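Local structure of 24-sterol C-methyltransferase (6F5Z) at residues B[8-12]-B[71-77]; B[64-70]-B[86-92]; B[144-148]-B[211-216]. The protein probably transfers methyl groups from S-adenosyl-L-methionine, as the putative catalytic subunit of a holoenzyme with the activator Trm112. All coordinates share one frame. Where two conformers were deposited one is given. Residues are numbered along the deposited sequence.

Contact 1 of 3, residues B[8-12]-B[71-77]; sequences DAWAA and SPEMVQN. With SAH (S-adenosyl-L-homocysteine), chain G.
Ala11, Asp8 and Met74 carry most of this contact between the end of the N-terminal helix 3-11 and the first turns of helix 72-80. Residues 8-11 form a weakly bonded, kinked helical turn; residues 72-77 are regular helix. Ala11 and Met74 are the closest CA pair, 5.1 Å apart. Ala11 points toward the other helix: its CB lies 3.8 Å from Glu73 CB and 4.0 Å from Met74 SD. Asp8 (chi1 m) accepts a hydrogen bond from Ser71, OG to OD1 2.8 Å. Ser71 is the N-cap, and its OG accepts from Met74 N at 3.1 Å. Asp8 OD1 and Glu73 OE2, like charges, are 3.0 Å apart; Arg4 forms a salt bridge with Glu73 and a long, weak ion pair with Asp8. Asn77 ND2 gives a weak hydrogen bond to Ala11 O at 2.6 Å and hydrogen-bonds Asp16. Met74 (t, p, p) brings CE to 4.0 Å from Trp10 CB and 3.4 Å from SAH O3'. The N-terminal helix packs beside the ribose pocket of a Rossmann-like methyltransferase.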
loop_
_atom_site.group_PDB
_atom_site.type_symbol
_atom_site.label_atom_id
_atom_site.label_comp_id
_atom_site.label_asym_id
_atom_site.label_seq_id
_atom_site.Cartn_x
_atom_site.Cartn_y
_atom_site.Cartn_z
ATOM N N ASP B 8 12.892 -24.263 17.590
ATOM C CA ASP B 8 13.070 -24.207 19.055
ATOM C C ASP B 8 14.428 -23.617 19.451
ATOM O O ASP B 8 14.494 -22.843 20.416
ATOM C CB ASP B 8 12.794 -25.559 19.726
ATOM C CG ASP B 8 11.311 -25.936 19.842
ATOM O OD1 ASP B 8 10.433 -25.084 19.490
ATOM O OD2 ASP B 8 11.020 -27.086 20.259
ATOM N N ALA B 9 15.493 -23.855 18.637
ATOM C CA ALA B 9 16.810 -23.263 18.901
ATOM C C ALA B 9 16.761 -21.745 18.676
ATOM O O ALA B 9 17.507 -20.987 19.306
ATOM C CB ALA B 9 17.859 -23.897 18.000
ATOM N N TRP B 10 15.823 -21.289 17.824
ATOM C CA TRP B 10 15.658 -19.860 17.587
ATOM C C TRP B 10 14.906 -19.184 18.737
ATOM O O TRP B 10 14.907 -17.945 18.819
ATOM C CB TRP B 10 14.969 -19.614 16.250
ATOM C CG TRP B 10 15.870 -19.840 15.079
ATOM C CD1 TRP B 10 15.846 -20.895 14.219
ATOM C CD2 TRP B 10 16.958 -19.000 14.663
ATOM N NE1 TRP B 10 16.823 -20.744 13.257
ATOM C CE2 TRP B 10 17.519 -19.586 13.506
ATOM C CE3 TRP B 10 17.488 -17.784 15.133
ATOM C CZ2 TRP B 10 18.608 -19.015 12.831
ATOM C CZ3 TRP B 10 18.557 -17.212 14.456
ATOM C CH2 TRP B 10 19.108 -17.828 13.323
ATOM N N ALA B 11 14.242 -19.989 19.593
ATOM C CA ALA B 11 13.515 -19.504 20.770
ATOM C C ALA B 11 14.434 -19.537 22.034
ATOM O O ALA B 11 14.097 -18.969 23.064
ATOM C CB ALA B 11 12.277 -20.357 20.993
ATOM N N ALA B 12 15.598 -20.188 21.946
ATOM C CA ALA B 12 16.525 -20.298 23.082
ATOM C C ALA B 12 17.464 -19.106 23.182
ATOM O O ALA B 12 17.918 -18.600 22.160
ATOM C CB ALA B 12 17.323 -21.589 22.979
ATOM N N SER B 71 5.922 -23.077 17.003
ATOM C CA SER B 71 6.864 -23.405 18.075
ATOM C C SER B 71 6.267 -23.039 19.438
ATOM O O SER B 71 6.160 -21.846 19.757
ATOM C CB SER B 71 8.202 -22.698 17.872
ATOM O OG SER B 71 8.981 -22.707 19.064
ATOM N N PRO B 72 5.931 -24.037 20.297
ATOM C CA PRO B 72 5.400 -23.705 21.636
ATOM C C PRO B 72 6.354 -22.858 22.476
ATOM O O PRO B 72 5.891 -21.963 23.184
ATOM C CB PRO B 72 5.137 -25.085 22.273
ATOM C CG PRO B 72 4.981 -26.014 21.087
ATOM C CD PRO B 72 5.955 -25.495 20.075
ATOM N N GLU B 73 7.671 -23.088 22.366
ATOM C CA GLU B 73 8.692 -22.308 23.092
ATOM C C GLU B 73 8.679 -20.838 22.637
ATOM O O GLU B 73 8.817 -19.916 23.448
ATOM C CB GLU B 73 10.097 -22.905 22.871
ATOM C CG GLU B 73 10.341 -24.208 23.626
ATOM C CD GLU B 73 9.990 -25.505 22.919
ATOM O OE1 GLU B 73 10.652 -26.525 23.222
ATOM O OE2 GLU B 73 9.067 -25.512 22.070
ATOM N N MET B 74 8.500 -20.631 21.313
ATOM C CA MET B 74 8.454 -19.290 20.759
ATOM C C MET B 74 7.285 -18.479 21.346
ATOM O O MET B 74 7.505 -17.332 21.768
ATOM C CB MET B 74 8.334 -19.348 19.231
ATOM C CG MET B 74 8.763 -18.103 18.560
ATOM S SD MET B 74 10.531 -17.689 18.656
ATOM C CE MET B 74 11.237 -18.817 17.401
ATOM N N VAL B 75 6.083 -19.061 21.377
ATOM C CA VAL B 75 4.949 -18.290 21.908
ATOM C C VAL B 75 4.998 -18.165 23.435
ATOM O O VAL B 75 4.531 -17.155 23.943
ATOM C CB VAL B 75 3.564 -18.701 21.412
ATOM C CG1 VAL B 75 3.303 -18.126 20.017
ATOM C CG2 VAL B 75 3.387 -20.215 21.446
ATOM N N GLN B 76 5.648 -19.127 24.149
ATOM C CA GLN B 76 5.862 -18.968 25.598
ATOM C C GLN B 76 6.726 -17.731 25.802
ATOM O O GLN B 76 6.395 -16.882 26.635
ATOM C CB GLN B 76 6.580 -20.207 26.180
ATOM C CG GLN B 76 5.665 -21.407 26.407
ATOM C CD GLN B 76 6.443 -22.684 26.640
ATOM O OE1 GLN B 76 7.511 -22.700 27.270
ATOM N NE2 GLN B 76 5.920 -23.791 26.135
ATOM N N ASN B 77 7.804 -17.586 24.991
ATOM C CA ASN B 77 8.648 -16.414 25.060
ATOM C C ASN B 77 7.892 -15.124 24.732
ATOM O O ASN B 77 7.981 -14.152 25.482
ATOM C CB ASN B 77 9.850 -16.574 24.147
ATOM C CG ASN B 77 10.826 -17.628 24.608
ATOM O OD1 ASN B 77 10.649 -18.293 25.632
ATOM N ND2 ASN B 77 11.879 -17.775 23.857
HETATM N N SAH G . 8.097 -12.800 12.649
HETATM C CA SAH G . 9.265 -13.022 13.544
HETATM C CB SAH G . 9.845 -14.491 13.499
HETATM C CG SAH G . 10.415 -14.868 12.135
HETATM S SD SAH G . 11.092 -16.569 12.168
HETATM C C SAH G . 10.415 -12.022 13.255
HETATM O O SAH G . 10.156 -11.154 12.316
HETATM O OXT SAH G . 11.456 -12.048 13.871
HETATM C "C5'" SAH G . 9.726 -17.569 11.530
HETATM C "C4'" SAH G . 8.657 -17.867 12.565
HETATM O "O4'" SAH G . 7.577 -18.569 11.895
HETATM C "C3'" SAH G . 9.180 -18.803 13.661
HETATM O "O3'" SAH G . 8.880 -18.330 14.974
HETATM C "C2'" SAH G . 8.579 -20.164 13.288
HETATM O "O2'" SAH G . 8.355 -21.052 14.380
HETATM C "C1'" SAH G . 7.276 -19.764 12.598
HETATM N N9 SAH G . 6.778 -20.739 11.624
HETATM C C8 SAH G . 7.456 -21.250 10.544
HETATM N N7 SAH G . 6.747 -22.073 9.809
HETATM C C5 SAH G . 5.514 -22.103 10.444
HETATM C C6 SAH G . 4.314 -22.795 10.165
HETATM N N6 SAH G . 4.163 -23.651 9.145
HETATM N N1 SAH G . 3.267 -22.607 11.006
HETATM C C2 SAH G . 3.425 -21.801 12.066
HETATM N N3 SAH G . 4.502 -21.099 12.430
HETATM C C4 SAH G . 5.522 -21.288 11.568
#

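Contact 2 of 3, residues B[64-70]-B[86-92]; sequences RGFGLDG and DLSFLVG. With SAH (S-adenosyl-L-homocysteine), chain G.
Strands 64-69 and 87-91 run parallel, with axes 4.6 Å apart at closest approach and crossing at -24°. Parallel bridges run one to one from Gly65-Leu87 to Asp69-Val91, and the register extends to Arg64-Asp86 and Gly70-Gly92. Asp86 precedes the strand; its O accepts from Gly65 N at 3.0 Å. Leu87 (m, t) faces helix 51-60 and covers Gly65, where a CB would clash with Leu87 CD2. Ser88 lies on the opposite face with Phe66. Its N and OG both donate to Gly65 O, at 2.8 and 3.1 Å, and its O accepts from Gly67 N at 2.8 Å. Phe89 (chi1 m) lies over Gly67; a CB there would strike Phe89 CD1. The two strands and the intervening helix 72-80 form a beta-alpha-beta unit of the Rossmann-like methyltransferase domain, and Phe89 packs on Val75 of that helix. Leu90 has the largest area covered by the other strand. Its N donates to Gly67 O at 3.0 Å, and its O accepts from Asp69 N at 3.1 Å. Its CD2 meets the edge of the Phe66 ring, 3.9 Å from Phe66 CB. Val91 follows, paired with Asp69 and making backbone hydrogen bonds to the UPF0434 family protein chain. Asp69 accepts hydrogen bonds from both ribose hydroxyls, SAH O2' to OD1 at 2.6 Å and SAH O3' to OD2 at 2.7 Å, as does the acidic residue ending the second strand in this family. Gly92 N donates to Asp69 O at 3.0 Å, and Gly92 O lies 3.4 Å from SAH C2.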
loop_
_atom_site.group_PDB
_atom_site.type_symbol
_atom_site.label_atom_id
_atom_site.label_comp_id
_atom_site.label_asym_id
_atom_site.label_seq_id
_atom_site.Cartn_x
_atom_site.Cartn_y
_atom_site.Cartn_z
ATOM N N ARG B 64 -7.070 -6.000 19.627
ATOM C CA ARG B 64 -6.892 -7.426 19.917
ATOM C C ARG B 64 -5.810 -7.945 19.012
ATOM O O ARG B 64 -5.776 -7.585 17.831
ATOM C CB ARG B 64 -8.166 -8.222 19.642
ATOM C CG ARG B 64 -9.402 -7.543 20.221
ATOM C CD ARG B 64 -10.585 -8.432 20.404
ATOM N NE ARG B 64 -10.960 -9.175 19.204
ATOM C CZ ARG B 64 -11.751 -10.237 19.270
ATOM N NH1 ARG B 64 -12.080 -10.893 18.171
ATOM N NH2 ARG B 64 -12.209 -10.655 20.439
ATOM N N GLY B 65 -4.920 -8.746 19.559
ATOM C CA GLY B 65 -3.871 -9.313 18.723
ATOM C C GLY B 65 -3.704 -10.775 19.005
ATOM O O GLY B 65 -3.885 -11.207 20.167
ATOM N N PHE B 66 -3.432 -11.557 17.930
ATOM C CA PHE B 66 -3.198 -12.991 18.079
ATOM C C PHE B 66 -1.881 -13.309 17.404
ATOM O O PHE B 66 -1.768 -13.095 16.191
ATOM C CB PHE B 66 -4.290 -13.830 17.414
ATOM C CG PHE B 66 -5.668 -13.631 17.970
ATOM C CD1 PHE B 66 -6.445 -12.547 17.574
ATOM C CD2 PHE B 66 -6.192 -14.519 18.898
ATOM C CE1 PHE B 66 -7.704 -12.330 18.127
ATOM C CE2 PHE B 66 -7.473 -14.327 19.423
ATOM C CZ PHE B 66 -8.218 -13.231 19.046
ATOM N N GLY B 67 -0.910 -13.793 18.173
ATOM C CA GLY B 67 0.395 -14.169 17.650
ATOM C C GLY B 67 0.440 -15.680 17.539
ATOM O O GLY B 67 0.441 -16.386 18.560
ATOM N N LEU B 68 0.380 -16.177 16.308
ATOM C CA LEU B 68 0.325 -17.609 16.032
ATOM C C LEU B 68 1.747 -18.092 15.679
ATOM O O LEU B 68 2.467 -17.430 14.919
ATOM C CB LEU B 68 -0.652 -17.878 14.858
ATOM C CG LEU B 68 -0.785 -19.342 14.397
ATOM C CD1 LEU B 68 -2.172 -19.620 13.900
ATOM C CD2 LEU B 68 0.186 -19.676 13.211
ATOM N N ASP B 69 2.156 -19.251 16.235
ATOM C CA ASP B 69 3.477 -19.789 15.926
ATOM C C ASP B 69 3.406 -21.293 16.070
ATOM O O ASP B 69 2.651 -21.811 16.882
ATOM C CB ASP B 69 4.570 -19.193 16.815
ATOM C CG ASP B 69 5.900 -19.235 16.122
ATOM O OD1 ASP B 69 6.544 -20.324 16.121
ATOM O OD2 ASP B 69 6.297 -18.204 15.559
ATOM N N GLY B 70 4.141 -22.000 15.242
ATOM C CA GLY B 70 4.163 -23.461 15.328
ATOM C C GLY B 70 5.117 -23.976 16.400
ATOM O O GLY B 70 5.162 -25.185 16.647
ATOM N N ASP B 86 -4.443 -8.048 26.100
ATOM C CA ASP B 86 -5.157 -7.738 24.845
ATOM C C ASP B 86 -4.431 -8.389 23.639
ATOM O O ASP B 86 -5.007 -8.555 22.553
ATOM C CB ASP B 86 -5.314 -6.222 24.659
ATOM C CG ASP B 86 -6.271 -5.561 25.652
ATOM O OD1 ASP B 86 -7.359 -6.123 25.895
ATOM O OD2 ASP B 86 -5.968 -4.440 26.109
ATOM N N LEU B 87 -3.157 -8.763 23.854
ATOM C CA LEU B 87 -2.351 -9.460 22.848
ATOM C C LEU B 87 -2.173 -10.860 23.374
ATOM O O LEU B 87 -1.652 -11.046 24.479
ATOM C CB LEU B 87 -0.994 -8.754 22.610
ATOM C CG LEU B 87 -1.042 -7.277 22.226
ATOM C CD1 LEU B 87 0.374 -6.659 22.129
ATOM C CD2 LEU B 87 -1.840 -7.043 20.929
ATOM N N SER B 88 -2.622 -11.835 22.615
ATOM C CA SER B 88 -2.564 -13.230 23.027
ATOM C C SER B 88 -1.750 -14.019 22.043
ATOM O O SER B 88 -1.468 -13.547 20.931
ATOM C CB SER B 88 -3.964 -13.821 23.078
ATOM O OG SER B 88 -4.551 -13.821 21.781
ATOM N N PHE B 89 -1.327 -15.209 22.483
ATOM C CA PHE B 89 -0.468 -16.097 21.712
ATOM C C PHE B 89 -1.005 -17.503 21.694
ATOM O O PHE B 89 -1.662 -17.957 22.644
ATOM C CB PHE B 89 0.973 -16.045 22.270
ATOM C CG PHE B 89 1.537 -14.648 22.159
ATOM C CD1 PHE B 89 2.033 -14.176 20.943
ATOM C CD2 PHE B 89 1.453 -13.755 23.231
ATOM C CE1 PHE B 89 2.473 -12.851 20.810
ATOM C CE2 PHE B 89 1.895 -12.427 23.099
ATOM C CZ PHE B 89 2.411 -11.988 21.895
ATOM N N LEU B 90 -0.774 -18.202 20.582
ATOM C CA LEU B 90 -1.292 -19.561 20.406
ATOM C C LEU B 90 -0.370 -20.353 19.499
ATOM O O LEU B 90 0.365 -19.788 18.663
ATOM C CB LEU B 90 -2.728 -19.535 19.811
ATOM C CG LEU B 90 -2.885 -18.971 18.377
ATOM C CD1 LEU B 90 -4.006 -19.668 17.641
ATOM C CD2 LEU B 90 -3.152 -17.457 18.368
ATOM N N VAL B 91 -0.401 -21.663 19.688
ATOM C CA VAL B 91 0.323 -22.576 18.816
ATOM C C VAL B 91 -0.624 -22.912 17.667
ATOM O O VAL B 91 -1.777 -23.284 17.878
ATOM C CB VAL B 91 0.804 -23.868 19.561
ATOM C CG1 VAL B 91 1.782 -24.680 18.698
ATOM C CG2 VAL B 91 1.476 -23.505 20.890
ATOM N N GLY B 92 -0.127 -22.815 16.442
ATOM C CA GLY B 92 -0.914 -23.147 15.280
ATOM C C GLY B 92 -0.041 -23.377 14.065
ATOM O O GLY B 92 1.195 -23.259 14.150
HETATM N N SAH G . 8.097 -12.800 12.649
HETATM C CA SAH G . 9.265 -13.022 13.544
HETATM C CB SAH G . 9.845 -14.491 13.499
HETATM C CG SAH G . 10.415 -14.868 12.135
HETATM S SD SAH G . 11.092 -16.569 12.168
HETATM C C SAH G . 10.415 -12.022 13.255
HETATM O O SAH G . 10.156 -11.154 12.316
HETATM O OXT SAH G . 11.456 -12.048 13.871
HETATM C "C5'" SAH G . 9.726 -17.569 11.530
HETATM C "C4'" SAH G . 8.657 -17.867 12.565
HETATM O "O4'" SAH G . 7.577 -18.569 11.895
HETATM C "C3'" SAH G . 9.180 -18.803 13.661
HETATM O "O3'" SAH G . 8.880 -18.330 14.974
HETATM C "C2'" SAH G . 8.579 -20.164 13.288
HETATM O "O2'" SAH G . 8.355 -21.052 14.380
HETATM C "C1'" SAH G . 7.276 -19.764 12.598
HETATM N N9 SAH G . 6.778 -20.739 11.624
HETATM C C8 SAH G . 7.456 -21.250 10.544
HETATM N N7 SAH G . 6.747 -22.073 9.809
HETATM C C5 SAH G . 5.514 -22.103 10.444
HETATM C C6 SAH G . 4.314 -22.795 10.165
HETATM N N6 SAH G . 4.163 -23.651 9.145
HETATM N N1 SAH G . 3.267 -22.607 11.006
HETATM C C2 SAH G . 3.425 -21.801 12.066
HETATM N N3 SAH G . 4.502 -21.099 12.430
HETATM C C4 SAH G . 5.522 -21.288 11.568
#

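Contact 3 of 3, residues B[144-148]-B[211-216]; sequences EENVH and ERYRTF
Residues 144-148 form a loop without regular helix or strand, and Asn146 (phi/psi -84/85) is the centre of an inverse gamma turn. Residues 211-216 are the last turns of helix 206-216. The helix widens here into a pi-type turn, with Phe216 N hydrogen-bonded to Glu211 O at 2.8 Å. The nearest CA pairs are Asn146 with Phe216, 6.1 Å, and His148 with Arg212, 6.6 Å. Within the loop, His148 ND1 donates to Asn146 OD1 at 2.8 Å, which ties the imidazole back to the turn. This ring presents one face to Arg212. Arg212 CB sits 3.9 Å from the ring centroid, 15° off its normal, in a CH-pi contact. His148 NE2 lies 3.1 Å from Glu211 OE1. The His148 and Phe216 rings meet rim to rim, with centroids 5.3 Å apart and planes at 51°. Phe216 (chi1 m) points toward the loop. One face of its ring receives Glu145 O, 3.4 Å from CE2, and Val147 CG1 packs 4.0 Å from the same CE2. Arg212 (t, p, t) runs alongside the Asn146 side chain, with CD 3.3 Å from Asn146 OD1 and Asn146 ND2 over one guanidinium face. Asn146 ND2 hydrogen-bonds Asn141 O. Trp203 also meets His148 and Arg212. The nearest atoms of the Arg212 side chain and SAH are about 11 Å apart. The contact is loop-to-helix packing away from the cofactor. It joins the loop that follows strand 134-140 to the helix that leads into strand 218-224.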
loop_
_atom_site.group_PDB
_atom_site.type_symbol
_atom_site.label_atom_id
_atom_site.label_comp_id
_atom_site.label_asym_id
_atom_site.label_seq_id
_atom_site.Cartn_x
_atom_site.Cartn_y
_atom_site.Cartn_z
ATOM N N GLU B 144 13.257 -14.478 -4.804
ATOM C CA GLU B 144 14.114 -14.731 -5.958
ATOM C C GLU B 144 15.155 -13.659 -6.235
ATOM O O GLU B 144 16.336 -13.994 -6.436
ATOM C CB GLU B 144 13.278 -14.982 -7.228
ATOM C CG GLU B 144 14.090 -15.609 -8.366
ATOM C CD GLU B 144 14.553 -17.013 -8.035
ATOM O OE1 GLU B 144 13.854 -17.729 -7.280
ATOM O OE2 GLU B 144 15.581 -17.425 -8.621
ATOM N N GLU B 145 14.740 -12.396 -6.268
ATOM C CA GLU B 145 15.638 -11.306 -6.626
ATOM C C GLU B 145 16.766 -11.118 -5.595
ATOM O O GLU B 145 17.819 -10.559 -5.958
ATOM C CB GLU B 145 14.850 -10.000 -6.816
ATOM C CG GLU B 145 13.943 -10.025 -8.044
ATOM C CD GLU B 145 12.535 -10.560 -7.810
ATOM O OE1 GLU B 145 12.323 -11.330 -6.849
ATOM O OE2 GLU B 145 11.641 -10.204 -8.602
ATOM N N ASN B 146 16.554 -11.549 -4.332
ATOM C CA ASN B 146 17.604 -11.382 -3.305
ATOM C C ASN B 146 18.550 -12.580 -3.462
ATOM O O ASN B 146 18.410 -13.603 -2.804
ATOM C CB ASN B 146 17.004 -11.270 -1.907
ATOM C CG ASN B 146 18.047 -11.128 -0.825
ATOM O OD1 ASN B 146 19.239 -10.895 -1.101
ATOM N ND2 ASN B 146 17.629 -11.329 0.420
ATOM N N VAL B 147 19.510 -12.439 -4.393
ATOM C CA VAL B 147 20.369 -13.556 -4.781
ATOM C C VAL B 147 21.132 -14.149 -3.576
ATOM O O VAL B 147 21.300 -15.370 -3.502
ATOM C CB VAL B 147 21.278 -13.194 -5.987
ATOM C CG1 VAL B 147 22.087 -11.930 -5.728
ATOM C CG2 VAL B 147 22.180 -14.361 -6.406
ATOM N N HIS B 148 21.518 -13.288 -2.618
ATOM C CA HIS B 148 22.232 -13.658 -1.399
ATOM C C HIS B 148 21.419 -14.591 -0.488
ATOM O O HIS B 148 21.977 -15.264 0.384
ATOM C CB HIS B 148 22.591 -12.379 -0.629
ATOM C CG HIS B 148 22.880 -11.205 -1.507
ATOM N ND1 HIS B 148 21.864 -10.398 -1.982
ATOM C CD2 HIS B 148 24.061 -10.759 -2.002
ATOM C CE1 HIS B 148 22.463 -9.471 -2.716
ATOM N NE2 HIS B 148 23.781 -9.633 -2.741
ATOM N N GLU B 211 24.404 -4.421 -1.634
ATOM C CA GLU B 211 23.296 -4.828 -2.500
ATOM C C GLU B 211 22.219 -5.545 -1.675
ATOM O O GLU B 211 21.036 -5.212 -1.781
ATOM C CB GLU B 211 23.814 -5.726 -3.634
ATOM C CG GLU B 211 22.750 -6.042 -4.655
ATOM C CD GLU B 211 23.279 -6.952 -5.744
ATOM O OE1 GLU B 211 23.799 -8.044 -5.417
ATOM O OE2 GLU B 211 23.219 -6.538 -6.922
ATOM N N ARG B 212 22.624 -6.460 -0.794
ATOM C CA ARG B 212 21.680 -7.212 0.039
ATOM C C ARG B 212 20.799 -6.270 0.870
ATOM O O ARG B 212 19.570 -6.419 0.903
ATOM C CB ARG B 212 22.409 -8.197 0.992
ATOM C CG ARG B 212 21.545 -8.733 2.151
ATOM C CD ARG B 212 20.377 -9.590 1.658
ATOM N NE ARG B 212 19.598 -10.013 2.822
ATOM C CZ ARG B 212 18.607 -9.292 3.354
ATOM N NH1 ARG B 212 18.243 -8.138 2.806
ATOM N NH2 ARG B 212 17.990 -9.713 4.454
ATOM N N TYR B 213 21.442 -5.342 1.584
ATOM C CA TYR B 213 20.711 -4.550 2.566
ATOM C C TYR B 213 20.212 -3.210 2.086
ATOM O O TYR B 213 19.107 -2.824 2.482
ATOM C CB TYR B 213 21.559 -4.395 3.855
ATOM C CG TYR B 213 21.784 -5.730 4.551
ATOM C CD1 TYR B 213 20.733 -6.409 5.159
ATOM C CD2 TYR B 213 23.053 -6.308 4.613
ATOM C CE1 TYR B 213 20.920 -7.657 5.749
ATOM C CE2 TYR B 213 23.248 -7.553 5.218
ATOM C CZ TYR B 213 22.180 -8.215 5.797
ATOM O OH TYR B 213 22.342 -9.435 6.414
ATOM N N ARG B 214 21.042 -2.449 1.348
ATOM C CA ARG B 214 20.641 -1.098 0.942
ATOM C C ARG B 214 19.836 -1.132 -0.339
ATOM O O ARG B 214 19.008 -0.230 -0.517
ATOM C CB ARG B 214 21.878 -0.170 0.777
ATOM C CG ARG B 214 22.815 -0.107 1.999
ATOM C CD ARG B 214 22.170 0.377 3.296
ATOM N NE ARG B 214 23.192 0.825 4.234
ATOM C CZ ARG B 214 23.549 0.198 5.358
ATOM N NH1 ARG B 214 22.912 -0.910 5.750
ATOM N NH2 ARG B 214 24.555 0.667 6.093
ATOM N N THR B 215 20.034 -2.143 -1.218
ATOM C CA THR B 215 19.356 -2.183 -2.514
ATOM C C THR B 215 18.152 -3.104 -2.496
ATOM O O THR B 215 17.054 -2.652 -2.817
ATOM C CB THR B 215 20.356 -2.546 -3.626
ATOM O OG1 THR B 215 21.432 -1.603 -3.623
ATOM C CG2 THR B 215 19.727 -2.567 -5.007
ATOM N N PHE B 216 18.351 -4.395 -2.210
ATOM C CA PHE B 216 17.246 -5.372 -2.225
ATOM C C PHE B 216 16.382 -5.232 -0.968
ATOM O O PHE B 216 15.167 -5.065 -1.044
ATOM C CB PHE B 216 17.784 -6.813 -2.297
ATOM C CG PHE B 216 18.564 -7.165 -3.548
ATOM C CD1 PHE B 216 18.326 -6.502 -4.741
ATOM C CD2 PHE B 216 19.562 -8.138 -3.521
ATOM C CE1 PHE B 216 19.011 -6.847 -5.916
ATOM C CE2 PHE B 216 20.224 -8.518 -4.704
ATOM C CZ PHE B 216 19.944 -7.864 -5.894
#

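Contacts 1 and 2 touch each other, and both reach SAH. They share one beta-alpha-beta unit: contact 2 pairs its strands, while contact 1 packs the N-terminal helix on its connecting helix. Val75 CG1 joins them, 3.6 Å from Asp69 CB. Contact 2 is buried and held mainly by regular backbone hydrogen bonds. Contact 1 is partly buried and relies on small apolar contacts and a few side-chain hydrogen bonds, with an acidic pair close by. Contact 3 is also partly buried, but its centre lies 31 Å from that of contact 2, on the other side of the chain's centre. It touches neither contact and rests on ring and aliphatic packing mixed with close polar groups.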